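Local coordinates for sensor protein (Shewanella sp. W3-18-1, PDB 3MYF) that probably relays phosphoryl groups through a histidine-containing phosphotransfer (Hpt) domain of a hybrid sensor histidine kinase, at residues 7-10 / 11-14; 68-71 / 72-75; 77-80 / 81-85; 85-88 / 89-92. All blocks are in the same frame, centred on the assembly; numbering follows the deposited sequence. Where two conformers were deposited one is given.

Interaction 1 (7-10 / 11-14); sequences NWDL and CLTQ
Asp9 O is gripped twice by Thr13, once through the backbone N at 2.9 Å and once through the hydroxyl OG1 at 3.2 Å. The two donors reach the oxygen from opposite faces of its carbonyl plane, and the hydroxyl is brought there by a chi1 of -66°, which sets OG1 beside its own backbone N. At the start of the same helix, 8-14, Asn7 is the N-cap: its OD1 accepts from Leu10 N at 3.0 Å, the donor standing well above the amide plane. Cys11, Leu12 and Gln14 continue the ladder with bonds to Asn7, Trp8 and Leu10.

Two side-chain pairs lie along this helix. Leu12 CG sits over one face of the Trp8 indole, a CH-pi contact 4.2 Å from the centroid of the six-membered ring, while its CD1 slides toward the ring nitrogen, 3.7 Å from NE1. Beyond the pair, Trp8 also touches Leu23 and Val112 of the long helices 19-46 and 92-116. On another side the Gln14 side chain, extended beyond CG, crosses Leu10 at a slant, NE2 lying 3.4 Å from CG, and OE1 is taken by the backbone N of Gly67.

The Asn7 cap thus takes up Leu10 N and Thr13 gives Asp9 O a second donor, while packing of the Trp8 indole on Leu12 and the neighbouring helices implies an apolar hold on the bundle.

Interaction 2 (68-71 / 72-75); sequences VPTT and QRLC
The first torsions of Thr70 and Leu74 set their touching branches differently: with Thr70 chi1 at -63°, CG2 stands anti to the backbone N and OG1 beside it, whereas in Leu74 (chi1 -71°) it is CG that lies beside the backbone N. The methyl Thr70 CG2 then meets Leu74 CD1 at 3.8 Å, both side chains pointing the same way, and Leu74 CG rests 3.3 Å from Thr70 O.

The pair sits in the first turn of helix 69-83, where Val68 occupies the N-cap position and Gln72 N returns to Val68 O at 2.9 Å. Further round, the thiol of Cys75 lies beside Thr71, SG being 3.4 Å from Thr71 O. A water joins the outer side: it donates to Pro69 O at 2.9 Å and to Gln72 OE1 at 2.8 Å. Arg73, in one of its two conformers, brings its guanidinium near Thr70 CG2 and forms a salt bridge with Glu77.

Thr71 and Cys75 pack on Ser63, Val105 and Leu59. Water and Glu77 serve Gln72 OE1 and Arg73 locally, whereas the bond from Thr70 OG1 to His4 O implies that this turn is tied to the N-terminal segment.

Interaction 3 (77-80 / 81-85); sequences EIES and ALKRQ
A Schellman motif closes helix 69-83, and the contact between Ser80 and Arg84 lies in its last turn. Gln85 adopts positive phi (69°), and its N bonds to Leu82 O at 2.9 Å. Just before it, Arg84 N still reaches Ser80 O at 3.1 Å, though the bond is bent, with an N-H...O angle of 136°.

Arg84 then doubles back along its own helix. Bent at chi3 (-63°), the chain lays its guanidinium flat over the backbone, Ala81 CA standing 3.5 Å above the plane and over its centre, and NH2 comes to 3.5 Å from Ser80 CB. In one of its two conformers the serine hydroxyl turns the other way along the helix, to the carbonyl of Gln76.

On the inner side Ile78 and Leu82 run alongside each other, CG2 of the isoleucine 3.8 Å from CD1 of the leucine; they pack toward helices 92-116 and 49-63 respectively. Glu79 is directed to helix 49-63, where its OE1 is hydrogen-bonded to His60 ND1 and its side chain touches His57, probably the phosphoacceptor.

A cationic group draped over the last turn would probably interact well with the negative end of the helix dipole.

Interaction 4 (85-88 / 89-92); sequences QTPV and EDLE
Two successive 3-10 bonds set the backbone here, Asp90 N to Pro87 O at 3.0 Å and Leu91 N to Val88 O at 2.8 Å, each with its donor well above the carbonyl plane of the acceptor, consistent with 3-10 geometry. The N-H...O angles, 137° and 144°, are correspondingly bent.

Against this turn Asp90 lays its carboxylate beside the pyrrolidine of Pro87, OD2 coming to 3.6 Å from CG and 3.7 Å from CD, and the two side chains are set obliquely. Thr86 OG1 lies 3.6 Å from Leu91 CG, the two side chains meeting at about a right angle. The threonine chi1 of 128° appears close to eclipsed, an unusual torsion; the hydroxyl makes one weak bond, to Pro87 O.

This stretch is the link between helices 69-83 and 92-116 in the four-helix core characteristic of Hpt domains, a tight connection that reverses the chain between neighbouring helices. Leu91 stands at the N-cap position of the second of these. It directs its branches at Thr86, and its apolar surface also meets Ala81 and Leu82. Val88 is turned off the 3-10 segment toward Leu82 and Met52, while Gln49 of helix 49-63 hydrogen-bonds through NE2 to Thr86 O and, weakly, through OE1 to Val88 N. The acidic side chains of Glu89 and Glu92 lead away from the turn, and such groups near the N-terminus of helix 92-116 would probably interact favourably with its dipole.

Interactions 2, 3 and 4 follow helix 69-83 from its start, through its end, into the turn that leads to helix 92-116. Interactions 2 and 3 adjoin in sequence with centres 14 Å apart. Interactions 3 and 4 share Gln85 and lie 8 Å apart between centres: Ala81 O probably accepts from Thr86 N at 3.1 Å, and Ala81 CB packs on Leu91 CD2 at 3.6 Å. Interaction 1 meets the group at the other end, where Leu10 CD2 touches Pro69 CG at 4.0 Å; its centre is about 32 Å from that of interaction 4, across the chain's middle. Interactions 2, 3 and 4 all border helix 49-63, whose His57, probably the phosphoacceptor, touches Glu79 of interaction 3.

Interaction 1 (7-10 / 11-14)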
loop_
_atom_site.group_PDB
_atom_site.type_symbol
_atom_site.label_atom_id
_atom_site.label_comp_id
_atom_site.label_asym_id
_atom_site.label_seq_id
_atom_site.Cartn_x
_atom_site.Cartn_y
_atom_site.Cartn_z
ATOM N N ASN A 7 5.740 -15.363 6.678
ATOM C CA ASN A 7 6.945 -16.109 6.352
ATOM C C ASN A 7 7.912 -15.207 5.597
ATOM O O ASN A 7 7.813 -15.053 4.373
ATOM C CB ASN A 7 6.579 -17.365 5.542
ATOM C CG ASN A 7 7.789 -18.230 5.200
ATOM O OD1 ASN A 7 8.925 -17.756 5.166
ATOM N ND2 ASN A 7 7.538 -19.507 4.926
ATOM N N TRP A 8 8.843 -14.609 6.342
ATOM C CA TRP A 8 9.826 -13.665 5.795
ATOM C C TRP A 8 10.577 -14.219 4.581
ATOM O O TRP A 8 10.773 -13.519 3.587
ATOM C CB TRP A 8 10.800 -13.221 6.901
ATOM C CG TRP A 8 12.038 -12.509 6.429
ATOM C CD1 TRP A 8 13.334 -12.952 6.541
ATOM C CD2 TRP A 8 12.111 -11.229 5.782
ATOM N NE1 TRP A 8 14.196 -12.034 6.004
ATOM C CE2 TRP A 8 13.477 -10.967 5.530
ATOM C CE3 TRP A 8 11.158 -10.281 5.389
ATOM C CZ2 TRP A 8 13.914 -9.794 4.901
ATOM C CZ3 TRP A 8 11.592 -9.114 4.765
ATOM C CH2 TRP A 8 12.962 -8.882 4.530
ATOM N N ASP A 9 10.975 -15.487 4.665
ATOM C CA ASP A 9 11.721 -16.143 3.593
ATOM C C ASP A 9 10.897 -16.294 2.319
ATOM O O ASP A 9 11.422 -16.137 1.210
ATOM C CB ASP A 9 12.280 -17.489 4.068
ATOM C CG ASP A 9 13.568 -17.329 4.858
ATOM O OD1 ASP A 9 14.387 -16.460 4.494
ATOM O OD2 ASP A 9 13.764 -18.073 5.842
ATOM N N LEU A 10 9.611 -16.590 2.487
ATOM C CA LEU A 10 8.668 -16.582 1.374
ATOM C C LEU A 10 8.496 -15.174 0.811
ATOM O O LEU A 10 8.424 -14.995 -0.400
ATOM C CB LEU A 10 7.311 -17.137 1.799
ATOM C CG LEU A 10 6.172 -17.148 0.774
ATOM C CD1 LEU A 10 6.486 -18.045 -0.425
ATOM C CD2 LEU A 10 4.878 -17.592 1.442
ATOM N N CYS A 11 8.407 -14.186 1.695
ATOM C CA CYS A 11 8.299 -12.785 1.270
ATOM C C CYS A 11 9.543 -12.409 0.472
ATOM O O CYS A 11 9.435 -11.776 -0.579
ATOM C CB CYS A 11 8.074 -11.855 2.467
ATOM S SG CYS A 11 7.930 -10.091 2.054
ATOM N N LEU A 12 10.715 -12.834 0.953
ATOM C CA LEU A 12 11.965 -12.660 0.201
ATOM C C LEU A 12 11.890 -13.312 -1.176
ATOM O O LEU A 12 12.206 -12.668 -2.170
ATOM C CB LEU A 12 13.171 -13.199 0.975
ATOM C CG LEU A 12 13.988 -12.215 1.813
ATOM C CD1 LEU A 12 15.066 -12.963 2.578
ATOM C CD2 LEU A 12 14.618 -11.143 0.934
ATOM N N THR A 13 11.470 -14.578 -1.229
ATOM C CA THR A 13 11.270 -15.278 -2.508
ATOM C C THR A 13 10.354 -14.469 -3.422
ATOM O O THR A 13 10.757 -14.082 -4.525
ATOM C CB THR A 13 10.725 -16.735 -2.334
ATOM O OG1 THR A 13 11.715 -17.547 -1.690
ATOM C CG2 THR A 13 10.394 -17.360 -3.694
ATOM N N GLN A 14 9.142 -14.182 -2.939
ATOM C CA GLN A 14 8.167 -13.390 -3.686
ATOM C C GLN A 14 8.767 -12.092 -4.224
ATOM O O GLN A 14 8.397 -11.641 -5.307
ATOM C CB GLN A 14 6.913 -13.125 -2.832
ATOM C CG GLN A 14 6.051 -14.387 -2.666
ATOM C CD GLN A 14 5.062 -14.326 -1.509
ATOM O OE1 GLN A 14 5.047 -13.373 -0.725
ATOM N NE2 GLN A 14 4.224 -15.358 -1.399
#

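Interaction 2 (68-71 / 72-75)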
loop_
_atom_site.group_PDB
_atom_site.type_symbol
_atom_site.label_atom_id
_atom_site.label_comp_id
_atom_site.label_asym_id
_atom_site.label_seq_id
_atom_site.Cartn_x
_atom_site.Cartn_y
_atom_site.Cartn_z
ATOM N N VAL A 68 2.206 -14.197 3.265
ATOM C CA VAL A 68 1.146 -14.365 4.246
ATOM C C VAL A 68 0.207 -15.494 3.801
ATOM O O VAL A 68 -0.893 -15.244 3.262
ATOM C CB VAL A 68 0.385 -13.024 4.529
ATOM C CG1 VAL A 68 1.216 -12.110 5.440
ATOM C CG2 VAL A 68 0.048 -12.304 3.231
ATOM N N PRO A 69 0.635 -16.752 4.022
ATOM C CA PRO A 69 -0.077 -17.865 3.389
ATOM C C PRO A 69 -1.557 -17.997 3.773
ATOM O O PRO A 69 -2.377 -18.266 2.904
ATOM C CB PRO A 69 0.718 -19.106 3.838
ATOM C CG PRO A 69 2.103 -18.558 4.125
ATOM C CD PRO A 69 1.840 -17.212 4.743
ATOM N N THR A 70 -1.882 -17.822 5.054
ATOM C CA THR A 70 -3.264 -17.988 5.522
ATOM C C THR A 70 -4.153 -16.882 4.973
ATOM O O THR A 70 -5.261 -17.165 4.479
ATOM C CB THR A 70 -3.348 -18.109 7.066
ATOM O OG1 THR A 70 -2.639 -19.283 7.476
ATOM C CG2 THR A 70 -4.802 -18.222 7.550
ATOM N N THR A 71 -3.646 -15.646 5.012
ATOM C CA THR A 71 -4.323 -14.501 4.399
ATOM C C THR A 71 -4.608 -14.770 2.929
ATOM O O THR A 71 -5.734 -14.540 2.457
ATOM C CB THR A 71 -3.488 -13.215 4.549
ATOM O OG1 THR A 71 -3.305 -12.905 5.941
ATOM C CG2 THR A 71 -4.150 -12.043 3.883
ATOM N N GLN A 72 -3.592 -15.244 2.208
ATOM C CA GLN A 72 -3.715 -15.493 0.785
ATOM C C GLN A 72 -4.833 -16.489 0.491
ATOM O O GLN A 72 -5.657 -16.245 -0.390
ATOM C CB GLN A 72 -2.395 -15.986 0.179
ATOM C CG GLN A 72 -2.459 -16.164 -1.341
ATOM C CD GLN A 72 -1.244 -16.877 -1.916
ATOM O OE1 GLN A 72 -0.782 -17.889 -1.381
ATOM N NE2 GLN A 72 -0.736 -16.364 -3.028
ATOM N N ARG A 73 -4.851 -17.590 1.247
ATOM C CA ARG A 73 -5.834 -18.646 1.070
ATOM C C ARG A 73 -7.236 -18.131 1.362
ATOM O O ARG A 73 -8.176 -18.346 0.578
ATOM C CB ARG A 73 -5.523 -19.822 1.990
ATOM C CG ARG A 73 -6.635 -20.873 2.035
ATOM C CD ARG A 73 -6.215 -22.069 2.828
ATOM N NE ARG A 73 -6.113 -21.794 4.255
ATOM C CZ ARG A 73 -7.149 -21.731 5.087
ATOM N NH1 ARG A 73 -6.945 -21.500 6.374
ATOM N NH2 ARG A 73 -8.384 -21.885 4.632
ATOM N N LEU A 74 -7.375 -17.467 2.505
ATOM C CA LEU A 74 -8.689 -16.957 2.930
ATOM C C LEU A 74 -9.224 -15.952 1.918
ATOM O O LEU A 74 -10.415 -16.015 1.552
ATOM C CB LEU A 74 -8.617 -16.373 4.349
ATOM C CG LEU A 74 -8.437 -17.438 5.473
ATOM C CD1 LEU A 74 -8.251 -16.770 6.814
ATOM C CD2 LEU A 74 -9.601 -18.448 5.576
ATOM N N CYS A 75 -8.354 -15.057 1.435
ATOM C CA CYS A 75 -8.763 -14.083 0.403
ATOM C C CYS A 75 -9.174 -14.784 -0.889
ATOM O O CYS A 75 -10.146 -14.385 -1.516
ATOM C CB CYS A 75 -7.681 -13.034 0.126
ATOM S SG CYS A 75 -7.500 -11.826 1.441
HETATM O O HOH W 1 -2.102 -19.616 0.386
#

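Interaction 3 (77-80 / 81-85)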
loop_
_atom_site.group_PDB
_atom_site.type_symbol
_atom_site.label_atom_id
_atom_site.label_comp_id
_atom_site.label_asym_id
_atom_site.label_seq_id
_atom_site.Cartn_x
_atom_site.Cartn_y
_atom_site.Cartn_z
ATOM N N GLU A 77 -10.487 -17.927 -1.226
ATOM C CA GLU A 77 -11.794 -18.587 -1.004
ATOM C C GLU A 77 -12.926 -17.551 -1.005
ATOM O O GLU A 77 -13.975 -17.748 -1.647
ATOM C CB GLU A 77 -11.819 -19.299 0.349
ATOM C CG GLU A 77 -10.864 -20.470 0.556
ATOM C CD GLU A 77 -10.746 -20.835 2.033
ATOM O OE1 GLU A 77 -10.026 -21.799 2.348
ATOM O OE2 GLU A 77 -11.364 -20.138 2.889
ATOM N N ILE A 78 -12.697 -16.451 -0.289
ATOM C CA ILE A 78 -13.705 -15.402 -0.131
ATOM C C ILE A 78 -13.958 -14.706 -1.471
ATOM O O ILE A 78 -15.114 -14.622 -1.915
ATOM C CB ILE A 78 -13.343 -14.382 0.994
ATOM C CG1 ILE A 78 -13.357 -15.077 2.369
ATOM C CG2 ILE A 78 -14.341 -13.219 1.003
ATOM C CD1 ILE A 78 -12.640 -14.324 3.506
ATOM N N GLU A 79 -12.891 -14.232 -2.120
ATOM C CA GLU A 79 -13.021 -13.596 -3.433
ATOM C C GLU A 79 -13.720 -14.480 -4.455
ATOM O O GLU A 79 -14.660 -14.020 -5.093
ATOM C CB GLU A 79 -11.678 -13.108 -3.998
ATOM C CG GLU A 79 -11.821 -12.367 -5.331
ATOM C CD GLU A 79 -10.595 -11.586 -5.749
ATOM O OE1 GLU A 79 -9.554 -11.645 -5.054
ATOM O OE2 GLU A 79 -10.687 -10.883 -6.775
ATOM N N SER A 80 -13.261 -15.722 -4.629
ATOM C CA SER A 80 -13.889 -16.657 -5.570
ATOM C C SER A 80 -15.374 -16.807 -5.261
ATOM O O SER A 80 -16.217 -16.696 -6.138
ATOM C CB SER A 80 -13.209 -18.040 -5.534
ATOM O OG SER A 80 -11.832 -17.942 -5.832
ATOM N N ALA A 81 -15.694 -17.054 -3.990
ATOM C CA ALA A 81 -17.110 -17.183 -3.577
ATOM C C ALA A 81 -17.956 -15.930 -3.880
ATOM O O ALA A 81 -19.052 -16.030 -4.431
ATOM C CB ALA A 81 -17.215 -17.577 -2.095
ATOM N N LEU A 82 -17.443 -14.749 -3.556
ATOM C CA LEU A 82 -18.154 -13.493 -3.856
ATOM C C LEU A 82 -18.367 -13.320 -5.354
ATOM O O LEU A 82 -19.402 -12.806 -5.783
ATOM C CB LEU A 82 -17.410 -12.284 -3.287
ATOM C CG LEU A 82 -17.439 -12.130 -1.766
ATOM C CD1 LEU A 82 -16.416 -11.065 -1.344
ATOM C CD2 LEU A 82 -18.861 -11.778 -1.281
ATOM N N LYS A 83 -17.382 -13.751 -6.145
ATOM C CA LYS A 83 -17.472 -13.639 -7.601
ATOM C C LYS A 83 -18.542 -14.584 -8.148
ATOM O O LYS A 83 -19.071 -14.338 -9.231
ATOM C CB LYS A 83 -16.121 -13.899 -8.288
ATOM C CG LYS A 83 -15.086 -12.778 -8.100
ATOM C CD LYS A 83 -13.953 -12.799 -9.152
ATOM C CE LYS A 83 -13.092 -14.068 -9.086
ATOM N NZ LYS A 83 -11.776 -13.916 -9.787
ATOM N N ARG A 84 -18.857 -15.641 -7.386
ATOM C CA ARG A 84 -19.980 -16.550 -7.693
ATOM C C ARG A 84 -21.315 -16.074 -7.097
ATOM O O ARG A 84 -22.335 -16.751 -7.223
ATOM C CB ARG A 84 -19.682 -17.974 -7.182
ATOM C CG ARG A 84 -18.386 -18.579 -7.703
ATOM C CD ARG A 84 -18.243 -20.075 -7.355
ATOM N NE ARG A 84 -18.188 -20.362 -5.912
ATOM C CZ ARG A 84 -17.068 -20.469 -5.193
ATOM N NH1 ARG A 84 -17.138 -20.747 -3.896
ATOM N NH2 ARG A 84 -15.879 -20.298 -5.756
ATOM N N GLN A 85 -21.295 -14.918 -6.442
ATOM C CA GLN A 85 -22.488 -14.331 -5.820
ATOM C C GLN A 85 -23.015 -15.077 -4.602
ATOM O O GLN A 85 -24.215 -15.025 -4.295
ATOM C CB GLN A 85 -23.612 -14.062 -6.838
ATOM C CG GLN A 85 -23.315 -12.916 -7.802
ATOM C CD GLN A 85 -23.124 -11.552 -7.112
ATOM O OE1 GLN A 85 -22.745 -10.573 -7.758
ATOM N NE2 GLN A 85 -23.386 -11.488 -5.807
#

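Interaction 4 (85-88 / 89-92)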
loop_
_atom_site.group_PDB
_atom_site.type_symbol
_atom_site.label_atom_id
_atom_site.label_comp_id
_atom_site.label_asym_id
_atom_site.label_seq_id
_atom_site.Cartn_x
_atom_site.Cartn_y
_atom_site.Cartn_z
ATOM N N GLN A 85 -21.295 -14.918 -6.442
ATOM C CA GLN A 85 -22.488 -14.331 -5.820
ATOM C C GLN A 85 -23.015 -15.077 -4.602
ATOM O O GLN A 85 -24.215 -15.025 -4.295
ATOM C CB GLN A 85 -23.612 -14.062 -6.838
ATOM C CG GLN A 85 -23.315 -12.916 -7.802
ATOM C CD GLN A 85 -23.124 -11.552 -7.112
ATOM O OE1 GLN A 85 -22.745 -10.573 -7.758
ATOM N NE2 GLN A 85 -23.386 -11.488 -5.807
ATOM N N THR A 86 -22.125 -15.744 -3.870
ATOM C CA THR A 86 -22.542 -16.173 -2.543
ATOM C C THR A 86 -22.605 -14.931 -1.683
ATOM O O THR A 86 -21.670 -14.116 -1.697
ATOM C CB THR A 86 -21.786 -17.409 -1.926
ATOM O OG1 THR A 86 -21.305 -17.102 -0.616
ATOM C CG2 THR A 86 -20.683 -17.919 -2.797
ATOM N N PRO A 87 -23.731 -14.749 -0.969
ATOM C CA PRO A 87 -23.896 -13.543 -0.178
ATOM C C PRO A 87 -22.898 -13.518 0.975
ATOM O O PRO A 87 -22.482 -14.585 1.447
ATOM C CB PRO A 87 -25.340 -13.658 0.339
ATOM C CG PRO A 87 -25.604 -15.115 0.403
ATOM C CD PRO A 87 -24.839 -15.704 -0.771
ATOM N N VAL A 88 -22.524 -12.311 1.403
ATOM C CA VAL A 88 -21.557 -12.079 2.485
ATOM C C VAL A 88 -21.906 -12.888 3.730
ATOM O O VAL A 88 -21.017 -13.470 4.370
ATOM C CB VAL A 88 -21.467 -10.562 2.805
ATOM C CG1 VAL A 88 -20.760 -10.257 4.169
ATOM C CG2 VAL A 88 -20.780 -9.844 1.669
ATOM N N GLU A 89 -23.210 -12.930 4.036
ATOM C CA GLU A 89 -23.752 -13.659 5.177
ATOM C C GLU A 89 -23.275 -15.109 5.230
ATOM O O GLU A 89 -22.949 -15.630 6.306
ATOM C CB GLU A 89 -25.289 -13.634 5.118
ATOM C CG GLU A 89 -25.985 -14.325 6.263
ATOM C CD GLU A 89 -27.479 -14.184 6.170
ATOM O OE1 GLU A 89 -28.071 -14.710 5.188
ATOM O OE2 GLU A 89 -28.050 -13.547 7.086
ATOM N N ASP A 90 -23.248 -15.757 4.074
ATOM C CA ASP A 90 -22.876 -17.162 4.018
ATOM C C ASP A 90 -21.365 -17.356 4.160
ATOM O O ASP A 90 -20.892 -18.483 4.366
ATOM C CB ASP A 90 -23.389 -17.799 2.734
ATOM C CG ASP A 90 -24.914 -17.945 2.715
ATOM O OD1 ASP A 90 -25.617 -17.567 3.696
ATOM O OD2 ASP A 90 -25.408 -18.439 1.696
ATOM N N LEU A 91 -20.616 -16.261 4.066
ATOM C CA LEU A 91 -19.162 -16.319 4.180
ATOM C C LEU A 91 -18.680 -15.843 5.537
ATOM O O LEU A 91 -17.474 -15.701 5.747
ATOM C CB LEU A 91 -18.484 -15.524 3.054
ATOM C CG LEU A 91 -18.628 -16.083 1.643
ATOM C CD1 LEU A 91 -18.319 -15.024 0.596
ATOM C CD2 LEU A 91 -17.761 -17.306 1.449
ATOM N N GLU A 92 -19.618 -15.623 6.462
ATOM C CA GLU A 92 -19.273 -15.113 7.794
ATOM C C GLU A 92 -18.151 -15.919 8.471
ATOM O O GLU A 92 -17.238 -15.316 9.012
ATOM C CB GLU A 92 -20.502 -14.990 8.716
ATOM C CG GLU A 92 -20.172 -14.334 10.064
ATOM C CD GLU A 92 -21.292 -14.447 11.099
ATOM O OE1 GLU A 92 -21.242 -13.712 12.117
ATOM O OE2 GLU A 92 -22.221 -15.268 10.903
#